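Local coordinates for protein thin, isoform D (Drosophila melanogaster, PDB 6XG7) that probably acts in ubiquitin transfer as a TRIM-like RING protein, its NHL repeat region, the part present here, forming a beta-propeller suited to binding other proteins, at residues H190-S195 with V200-S205; I210-V215 with S221-E226; K80-Y85 with Y106-R111. All coordinates share one frame; numbering follows the deposited sequence.

Interaction 1 (H190-S195 with V200-S205); sequences HYIAVS and VIVSDS
The imidazole of H190 overlaps the hydroxyl end of S205, with ND1 2.9 Å from S205 OG. ND1 is the donor, and the hydroxyl sits 33° out of the ring plane, so this hydrogen bond is reached at a slant. With CG turned beside its own backbone N, chi1 of -77° brings ND1 to S205, just past the end of strand 200-204. S205 OG is also bonded to the carbonyl O of P236, while the ring packs edge-to-face with W143.

A second serine hydroxyl accepts a bond, here from the backbone: in one of the two modelled conformers of S203, Y191 N donates to S203 OG at 3.0 Å, and OG is bonded in turn to the carbonyl of R237. The end of the Y191 side chain leads away from the neighbouring strand, its OH bonded to E284 OE1.

S203 N donates to Y191 O, and the regular antiparallel pairing continues at A193 and I201. I201 N meets A193 O at 2.7 Å with an N-H...O angle of 175°, and A193 N returns the bond to I201 O. On one face of the sheet I192 CD1 touches V200 CG1 at 3.7 Å, while CG2 of V194 and CG2 of V200 lie side by side 4.1 Å apart; Y154 of the strand 153-157 covers this face. The other face carries A193 and I201, packed on V241 of the strand 239-241. Without the imidazole, as with an alanine here, S205 OG would probably be left without the ND1 donor and W143 with one ring fewer against it.

These are the two inner strands of a propeller blade, close to the centre of the chain. The chemistry implies that the hydroxyls of S205 and, in the conformer described, S203 are each held between one donor of this hairpin and one carbonyl beyond it.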
loop_
_atom_site.group_PDB
_atom_site.type_symbol
_atom_site.label_atom_id
_atom_site.label_comp_id
_atom_site.label_asym_id
_atom_site.label_seq_id
_atom_site.Cartn_x
_atom_site.Cartn_y
_atom_site.Cartn_z
ATOM N N HIS A 190 2.992 1.973 -8.150
ATOM C CA HIS A 190 2.813 0.789 -7.319
ATOM C C HIS A 190 1.744 0.951 -6.244
ATOM O O HIS A 190 0.843 0.128 -6.170
ATOM C CB HIS A 190 4.135 0.348 -6.674
ATOM C CG HIS A 190 5.057 -0.370 -7.608
ATOM N ND1 HIS A 190 5.789 0.283 -8.570
ATOM C CD2 HIS A 190 5.352 -1.684 -7.743
ATOM C CE1 HIS A 190 6.517 -0.593 -9.245
ATOM N NE2 HIS A 190 6.271 -1.795 -8.759
ATOM N N TYR A 191 1.853 1.937 -5.364
ATOM C CA TYR A 191 0.966 2.030 -4.220
ATOM C C TYR A 191 0.216 3.355 -4.201
ATOM O O TYR A 191 0.533 4.300 -4.936
ATOM C CB TYR A 191 1.744 1.786 -2.920
ATOM C CG TYR A 191 2.236 0.365 -2.755
ATOM C CD1 TYR A 191 1.424 -0.607 -2.187
ATOM C CD2 TYR A 191 3.522 -0.011 -3.147
ATOM C CE1 TYR A 191 1.871 -1.908 -2.017
ATOM C CE2 TYR A 191 3.977 -1.321 -2.983
ATOM C CZ TYR A 191 3.145 -2.261 -2.413
ATOM O OH TYR A 191 3.562 -3.565 -2.225
ATOM N N ILE A 192 -0.812 3.398 -3.352
ATOM C CA ILE A 192 -1.805 4.461 -3.401
ATOM C C ILE A 192 -2.439 4.654 -2.032
ATOM O O ILE A 192 -2.605 3.714 -1.251
ATOM C CB ILE A 192 -2.855 4.138 -4.502
ATOM C CG1 ILE A 192 -3.838 5.281 -4.740
ATOM C CG2 ILE A 192 -3.593 2.826 -4.179
ATOM C CD1 ILE A 192 -4.597 5.071 -6.053
ATOM N N ALA A 193 -2.842 5.891 -1.760
ATOM C CA ALA A 193 -3.559 6.248 -0.545
ATOM C C ALA A 193 -4.504 7.387 -0.893
ATOM O O ALA A 193 -4.251 8.153 -1.819
ATOM C CB ALA A 193 -2.604 6.679 0.570
ATOM N N VAL A 194 -5.601 7.492 -0.163
ATOM C CA VAL A 194 -6.563 8.571 -0.354
ATOM C C VAL A 194 -6.787 9.257 0.989
ATOM O O VAL A 194 -7.110 8.601 1.985
ATOM C CB VAL A 194 -7.894 8.069 -0.947
ATOM C CG1 VAL A 194 -8.873 9.221 -1.103
ATOM C CG2 VAL A 194 -7.668 7.436 -2.297
ATOM N N SER A 195 -6.616 10.576 1.010
ATOM C CA SER A 195 -6.710 11.362 2.230
ATOM C C SER A 195 -8.166 11.717 2.563
ATOM O O SER A 195 -9.070 11.617 1.729
ATOM C CB SER A 195 -5.916 12.656 2.067
ATOM O OG SER A 195 -6.535 13.481 1.103
ATOM N N VAL A 200 -5.747 11.839 -3.891
ATOM C CA VAL A 200 -5.272 10.512 -4.256
ATOM C C VAL A 200 -3.760 10.602 -4.407
ATOM O O VAL A 200 -3.243 11.300 -5.284
ATOM C CB VAL A 200 -5.936 10.018 -5.546
ATOM C CG1 VAL A 200 -5.451 8.621 -5.865
ATOM C CG2 VAL A 200 -7.434 10.082 -5.406
ATOM N N ILE A 201 -3.052 9.907 -3.528
ATOM C CA ILE A 201 -1.603 9.988 -3.390
ATOM C C ILE A 201 -1.023 8.722 -4.002
ATOM O O ILE A 201 -1.319 7.620 -3.539
ATOM C CB ILE A 201 -1.218 10.112 -1.908
ATOM C CG1 ILE A 201 -1.874 11.348 -1.278
ATOM C CG2 ILE A 201 0.296 10.106 -1.750
ATOM C CD1 ILE A 201 -2.104 11.182 0.216
ATOM N N VAL A 202 -0.220 8.873 -5.046
ATOM C CA VAL A 202 0.264 7.751 -5.848
ATOM C C VAL A 202 1.786 7.722 -5.830
ATOM O O VAL A 202 2.432 8.739 -6.108
ATOM C CB VAL A 202 -0.247 7.849 -7.300
ATOM C CG1 VAL A 202 0.283 6.674 -8.133
ATOM C CG2 VAL A 202 -1.778 7.932 -7.324
ATOM N N SER A 203 2.363 6.562 -5.512
ATOM C CA SER A 203 3.814 6.411 -5.633
ATOM C C SER A 203 4.136 6.091 -7.085
ATOM O O SER A 203 3.807 5.020 -7.601
ATOM C CB SER A 203 4.413 5.372 -4.691
ATOM O OG SER A 203 3.878 4.085 -4.912
ATOM N N ASP A 204 4.767 7.051 -7.749
ATOM C CA ASP A 204 5.060 6.999 -9.174
ATOM C C ASP A 204 6.491 6.492 -9.303
ATOM O O ASP A 204 7.437 7.250 -9.505
ATOM C CB ASP A 204 4.868 8.395 -9.751
ATOM C CG ASP A 204 5.011 8.437 -11.256
ATOM O OD1 ASP A 204 5.104 7.349 -11.868
ATOM O OD2 ASP A 204 5.046 9.560 -11.818
ATOM N N SER A 205 6.639 5.169 -9.153
ATOM C CA SER A 205 7.923 4.595 -8.759
ATOM C C SER A 205 9.051 4.944 -9.722
ATOM O O SER A 205 10.126 5.374 -9.290
ATOM C CB SER A 205 7.785 3.090 -8.584
ATOM O OG SER A 205 6.732 2.828 -7.676
#

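Interaction 2 (I210-V215 with S221-E226); sequences IQIFDV and STVGGE
I210 and V223 form a hydrogen-bonded antiparallel pair, and their two mutual bonds open the backbone ladder: I210 N to V223 O at 2.9 Å and V223 N to I210 O at 2.8 Å. Both are close to straight. A second pair follows two residues along, I212 with S221. Here the bond from I212 N to S221 O is 2.9 Å long, but the return bond from S221 N to I212 O stretches to 3.2 Å. A CA-H...O contact adds to the ladder, T222 CA sitting 3.3 Å from I210 O.

Apolar contacts lie on the face that carries I210, I212, S221 and V223. The CB atoms of I210 and V223 stand 4.1 Å apart, whereas the end of the I210 side chain leads away from this strand to F233 and V249. I212 reaches further across: with CG1 beside its backbone N and the chain then extended (chi2 -176°), CD1 arrives 4.0 Å from V223 CG2, the two side chains crossing at a slant. The same CD1 also passes 3.7 Å from S221 OG, so that the hydroxyl rests against the isoleucine branch. I212 further touches I247, placing this face against the strand 247-251 of the following blade.

The opposite face is more mixed. Q211 and T222 run alongside each other, pointing the same way, and the T222 methyl CG2 lies close to I210 O. F213, on that face too, packs on V202 and on the ring of F176, which places this side of the sheet against strand 172-179.

Pairing of the third strand with the outermost one in a short hairpin, with branched aliphatics facing the next sheet, is characteristic of a four-stranded beta-propeller blade.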
loop_
_atom_site.group_PDB
_atom_site.type_symbol
_atom_site.label_atom_id
_atom_site.label_comp_id
_atom_site.label_asym_id
_atom_site.label_seq_id
_atom_site.Cartn_x
_atom_site.Cartn_y
_atom_site.Cartn_z
ATOM N N ILE A 210 6.174 11.146 -5.711
ATOM C CA ILE A 210 4.774 10.954 -5.360
ATOM C C ILE A 210 3.965 11.982 -6.143
ATOM O O ILE A 210 4.333 13.162 -6.214
ATOM C CB ILE A 210 4.551 11.086 -3.848
ATOM C CG1 ILE A 210 4.631 9.705 -3.159
ATOM C CG2 ILE A 210 3.158 11.591 -3.542
ATOM C CD1 ILE A 210 5.895 8.957 -3.337
ATOM N N GLN A 211 2.876 11.544 -6.745
ATOM C CA GLN A 211 1.978 12.445 -7.449
ATOM C C GLN A 211 0.643 12.453 -6.732
ATOM O O GLN A 211 0.122 11.399 -6.361
ATOM C CB GLN A 211 1.811 12.065 -8.916
ATOM C CG GLN A 211 2.996 12.475 -9.769
ATOM C CD GLN A 211 2.597 12.795 -11.184
ATOM O OE1 GLN A 211 2.240 11.905 -11.944
ATOM N NE2 GLN A 211 2.639 14.068 -11.544
ATOM N N ILE A 212 0.099 13.647 -6.536
ATOM C CA ILE A 212 -1.125 13.838 -5.770
ATOM C C ILE A 212 -2.167 14.423 -6.706
ATOM O O ILE A 212 -1.925 15.455 -7.343
ATOM C CB ILE A 212 -0.882 14.731 -4.546
ATOM C CG1 ILE A 212 0.232 14.114 -3.691
ATOM C CG2 ILE A 212 -2.157 14.897 -3.736
ATOM C CD1 ILE A 212 0.500 14.860 -2.413
ATOM N N PHE A 213 -3.310 13.748 -6.799
ATOM C CA PHE A 213 -4.406 14.085 -7.686
ATOM C C PHE A 213 -5.652 14.378 -6.859
ATOM O O PHE A 213 -5.796 13.910 -5.734
ATOM C CB PHE A 213 -4.769 12.890 -8.573
ATOM C CG PHE A 213 -3.666 12.407 -9.474
ATOM C CD1 PHE A 213 -2.723 11.493 -9.016
ATOM C CD2 PHE A 213 -3.614 12.800 -10.804
ATOM C CE1 PHE A 213 -1.739 11.014 -9.862
ATOM C CE2 PHE A 213 -2.630 12.322 -11.645
ATOM C CZ PHE A 213 -1.694 11.433 -11.168
ATOM N N ASP A 214 -6.587 15.124 -7.429
ATOM C CA ASP A 214 -7.913 15.102 -6.824
ATOM C C ASP A 214 -8.660 13.846 -7.284
ATOM O O ASP A 214 -8.200 13.110 -8.163
ATOM C CB ASP A 214 -8.685 16.405 -7.062
ATOM C CG ASP A 214 -8.830 16.768 -8.533
ATOM O OD1 ASP A 214 -9.123 15.877 -9.355
ATOM O OD2 ASP A 214 -8.695 17.975 -8.856
ATOM N N VAL A 215 -9.801 13.566 -6.641
ATOM C CA VAL A 215 -10.529 12.339 -6.944
ATOM C C VAL A 215 -11.074 12.365 -8.364
ATOM O O VAL A 215 -11.345 11.304 -8.940
ATOM C CB VAL A 215 -11.642 12.043 -5.914
ATOM C CG1 VAL A 215 -11.042 11.598 -4.581
ATOM C CG2 VAL A 215 -12.562 13.258 -5.727
ATOM N N SER A 221 -0.304 18.218 -7.075
ATOM C CA SER A 221 1.082 18.501 -6.738
ATOM C C SER A 221 1.930 17.249 -6.909
ATOM O O SER A 221 1.430 16.138 -7.113
ATOM C CB SER A 221 1.196 19.017 -5.307
ATOM O OG SER A 221 0.904 17.977 -4.396
ATOM N N THR A 222 3.232 17.466 -6.852
ATOM C CA THR A 222 4.232 16.420 -6.873
ATOM C C THR A 222 5.063 16.587 -5.617
ATOM O O THR A 222 5.330 17.714 -5.181
ATOM C CB THR A 222 5.138 16.569 -8.097
ATOM O OG1 THR A 222 4.344 16.474 -9.282
ATOM C CG2 THR A 222 6.203 15.489 -8.115
ATOM N N VAL A 223 5.473 15.469 -5.040
ATOM C CA VAL A 223 6.385 15.458 -3.909
ATOM C C VAL A 223 7.627 14.708 -4.340
ATOM O O VAL A 223 7.537 13.574 -4.831
ATOM C CB VAL A 223 5.762 14.794 -2.670
ATOM C CG1 VAL A 223 6.795 14.745 -1.542
ATOM C CG2 VAL A 223 4.489 15.527 -2.247
ATOM N N GLY A 224 8.768 15.345 -4.184
ATOM C CA GLY A 224 10.023 14.679 -4.378
ATOM C C GLY A 224 10.470 14.608 -5.827
ATOM O O GLY A 224 9.900 15.194 -6.759
ATOM N N GLY A 225 11.522 13.823 -5.991
ATOM C CA GLY A 225 12.236 13.646 -7.237
ATOM C C GLY A 225 13.447 12.792 -6.930
ATOM O O GLY A 225 13.706 12.454 -5.774
ATOM N N GLU A 226 14.189 12.449 -7.976
ATOM C CA GLU A 226 15.213 11.419 -7.850
ATOM C C GLU A 226 16.392 11.895 -6.996
ATOM O O GLU A 226 16.987 12.947 -7.263
ATOM C CB GLU A 226 15.716 11.045 -9.242
ATOM C CG GLU A 226 16.748 9.953 -9.226
ATOM C CD GLU A 226 17.187 9.546 -10.604
ATOM O OE1 GLU A 226 16.565 9.991 -11.601
ATOM O OE2 GLU A 226 18.172 8.791 -10.681
#

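Interaction 3 (K80-Y85 with Y106-R111); sequences KEFGEY and YIIADR
Two successive propeller blades meet through F82, in the outermost strand of one, and Y106, in the second strand of the next. The pair is edge-to-face (T-shaped): the edge of the F82 ring points at the face of Y106, with centroids 5.0 Å apart and planes inclined at 62°. Contact is closest at F82 CZ, which stands 3.7 Å from Y106 CG, over the ring but displaced toward its rim. The neighbouring F82 CE2 adds a wider touch to Y106 CD2 at 4.0 Å.

The turn of the F82 side chain, with CG between the backbone N and the carbonyl carbon (chi1 51°), directs the ring toward Y106. It bridges the distance between backbones whose CA atoms, those of F82 and Y106, are 10.5 Å apart. A looser contact completes the meeting: the methyl CD1 of I108 approaches F82 CE1 at 4.4 Å, at the edge of the phenyl ring and near its plane.

Aliphatic neighbours extend the contact: V69 and L119 both touch F82 and I108, and V71 lies against Y106, so that strands 68-72 and 115-119 contribute to the same layer. The two segments share no backbone pairing, and side chains alone join them. Aromatic and aliphatic side chains interleaved between sheets in this way are typical of the interface between adjacent blades in a beta-propeller.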
loop_
_atom_site.group_PDB
_atom_site.type_symbol
_atom_site.label_atom_id
_atom_site.label_comp_id
_atom_site.label_asym_id
_atom_site.label_seq_id
_atom_site.Cartn_x
_atom_site.Cartn_y
_atom_site.Cartn_z
ATOM N N LYS A 80 -5.754 -14.677 12.141
ATOM C CA LYS A 80 -6.420 -15.483 11.120
ATOM C C LYS A 80 -5.736 -15.288 9.773
ATOM O O LYS A 80 -4.956 -14.355 9.576
ATOM C CB LYS A 80 -7.898 -15.099 10.993
ATOM C CG LYS A 80 -8.121 -13.656 10.680
ATOM N N GLU A 81 -6.103 -16.141 8.824
ATOM C CA GLU A 81 -5.606 -16.029 7.469
ATOM C C GLU A 81 -6.688 -16.479 6.508
ATOM O O GLU A 81 -7.633 -17.171 6.885
ATOM C CB GLU A 81 -4.347 -16.891 7.266
ATOM C CG GLU A 81 -4.602 -18.392 7.330
ATOM C CD GLU A 81 -3.336 -19.179 7.141
ATOM O OE1 GLU A 81 -2.902 -19.320 5.985
ATOM O OE2 GLU A 81 -2.750 -19.623 8.160
ATOM N N PHE A 82 -6.512 -16.108 5.245
ATOM C CA PHE A 82 -7.385 -16.622 4.200
ATOM C C PHE A 82 -6.658 -16.535 2.869
ATOM O O PHE A 82 -5.806 -15.674 2.661
ATOM C CB PHE A 82 -8.740 -15.892 4.160
ATOM C CG PHE A 82 -8.637 -14.401 4.114
ATOM C CD1 PHE A 82 -8.478 -13.751 2.899
ATOM C CD2 PHE A 82 -8.738 -13.645 5.266
ATOM C CE1 PHE A 82 -8.386 -12.384 2.832
ATOM C CE2 PHE A 82 -8.646 -12.252 5.210
ATOM C CZ PHE A 82 -8.474 -11.631 3.986
ATOM N N GLY A 83 -6.996 -17.452 1.978
ATOM C CA GLY A 83 -6.458 -17.466 0.637
ATOM C C GLY A 83 -5.562 -18.666 0.392
ATOM O O GLY A 83 -4.872 -19.168 1.294
ATOM N N GLU A 84 -5.571 -19.135 -0.853
ATOM C CA GLU A 84 -4.648 -20.155 -1.328
ATOM C C GLU A 84 -4.442 -19.911 -2.814
ATOM O O GLU A 84 -5.177 -19.147 -3.438
ATOM C CB GLU A 84 -5.156 -21.570 -1.066
ATOM C CG GLU A 84 -6.390 -21.956 -1.835
ATOM C CD GLU A 84 -6.979 -23.256 -1.292
ATOM O OE1 GLU A 84 -7.514 -23.217 -0.163
ATOM O OE2 GLU A 84 -6.855 -24.311 -1.950
ATOM N N TYR A 85 -3.446 -20.586 -3.380
ATOM C CA TYR A 85 -3.085 -20.370 -4.776
ATOM C C TYR A 85 -4.196 -20.794 -5.728
ATOM O O TYR A 85 -4.757 -21.887 -5.611
ATOM C CB TYR A 85 -1.830 -21.168 -5.110
ATOM C CG TYR A 85 -1.480 -21.108 -6.570
ATOM C CD1 TYR A 85 -0.928 -19.958 -7.123
ATOM C CD2 TYR A 85 -1.723 -22.188 -7.404
ATOM C CE1 TYR A 85 -0.608 -19.897 -8.470
ATOM C CE2 TYR A 85 -1.405 -22.136 -8.751
ATOM C CZ TYR A 85 -0.848 -20.984 -9.276
ATOM O OH TYR A 85 -0.532 -20.915 -10.608
ATOM N N TYR A 106 -12.226 -6.713 3.220
ATOM C CA TYR A 106 -10.878 -6.786 2.671
ATOM C C TYR A 106 -10.935 -6.618 1.160
ATOM O O TYR A 106 -11.721 -7.289 0.482
ATOM C CB TYR A 106 -10.224 -8.127 3.012
ATOM C CG TYR A 106 -10.035 -8.341 4.491
ATOM C CD1 TYR A 106 -8.908 -7.885 5.125
ATOM C CD2 TYR A 106 -11.004 -8.969 5.258
ATOM C CE1 TYR A 106 -8.733 -8.055 6.489
ATOM C CE2 TYR A 106 -10.843 -9.141 6.622
ATOM C CZ TYR A 106 -9.698 -8.687 7.236
ATOM O OH TYR A 106 -9.501 -8.822 8.594
ATOM N N ILE A 107 -10.108 -5.724 0.645
ATOM C CA ILE A 107 -9.992 -5.462 -0.785
ATOM C C ILE A 107 -8.587 -5.884 -1.191
ATOM O O ILE A 107 -7.604 -5.335 -0.681
ATOM C CB ILE A 107 -10.202 -3.974 -1.112
ATOM C CG1 ILE A 107 -11.353 -3.352 -0.302
ATOM C CG2 ILE A 107 -10.322 -3.780 -2.613
ATOM C CD1 ILE A 107 -12.675 -3.972 -0.522
ATOM N N ILE A 108 -8.485 -6.828 -2.130
ATOM C CA ILE A 108 -7.207 -7.427 -2.507
ATOM C C ILE A 108 -6.945 -7.194 -3.987
ATOM O O ILE A 108 -7.803 -7.486 -4.835
ATOM C CB ILE A 108 -7.181 -8.940 -2.217
ATOM C CG1 ILE A 108 -6.980 -9.229 -0.730
ATOM C CG2 ILE A 108 -6.031 -9.622 -2.971
ATOM C CD1 ILE A 108 -8.126 -9.003 0.081
ATOM N N ALA A 109 -5.748 -6.705 -4.297
ATOM C CA ALA A 109 -5.281 -6.626 -5.678
ATOM C C ALA A 109 -4.593 -7.946 -6.011
ATOM O O ALA A 109 -3.485 -8.233 -5.538
ATOM C CB ALA A 109 -4.350 -5.436 -5.871
ATOM N N ASP A 110 -5.265 -8.754 -6.823
ATOM C CA ASP A 110 -4.847 -10.124 -7.110
ATOM C C ASP A 110 -3.991 -10.092 -8.372
ATOM O O ASP A 110 -4.431 -10.399 -9.472
ATOM C CB ASP A 110 -6.092 -10.989 -7.258
ATOM C CG ASP A 110 -5.798 -12.454 -7.305
ATOM O OD1 ASP A 110 -4.617 -12.842 -7.137
ATOM O OD2 ASP A 110 -6.766 -13.226 -7.511
ATOM N N ARG A 111 -2.722 -9.725 -8.179
ATOM C CA ARG A 111 -1.799 -9.286 -9.220
ATOM C C ARG A 111 -1.836 -10.155 -10.476
ATOM O O ARG A 111 -2.108 -9.653 -11.574
ATOM C CB ARG A 111 -0.386 -9.236 -8.630
ATOM C CG ARG A 111 0.705 -8.836 -9.594
ATOM C CD ARG A 111 2.077 -9.011 -8.915
ATOM N NE ARG A 111 3.203 -8.889 -9.840
ATOM C CZ ARG A 111 4.435 -9.313 -9.578
ATOM N NH1 ARG A 111 4.709 -9.899 -8.421
ATOM N NH2 ARG A 111 5.400 -9.151 -10.477
#

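How the interactions relate
From the N terminus, interaction 3 comes first: it closes a 20-residue excursion from the rim of one blade, through strands 91-92 and 98-100, to the second strand of the next. Further on, interactions 1 and 2 each close a short hairpin turn within a single blade. All three follow in series, so none nests or crosses. Interactions 1 and 2 nevertheless adjoin, strands 199-204 and 209-214 being sheet neighbours; V200 N probably bonds to F213 O between them. Together they knit the blade from its inner strand to its outer one, while interaction 3, its centre about 29 Å from that of interaction 2 across the propeller, ties blade to blade.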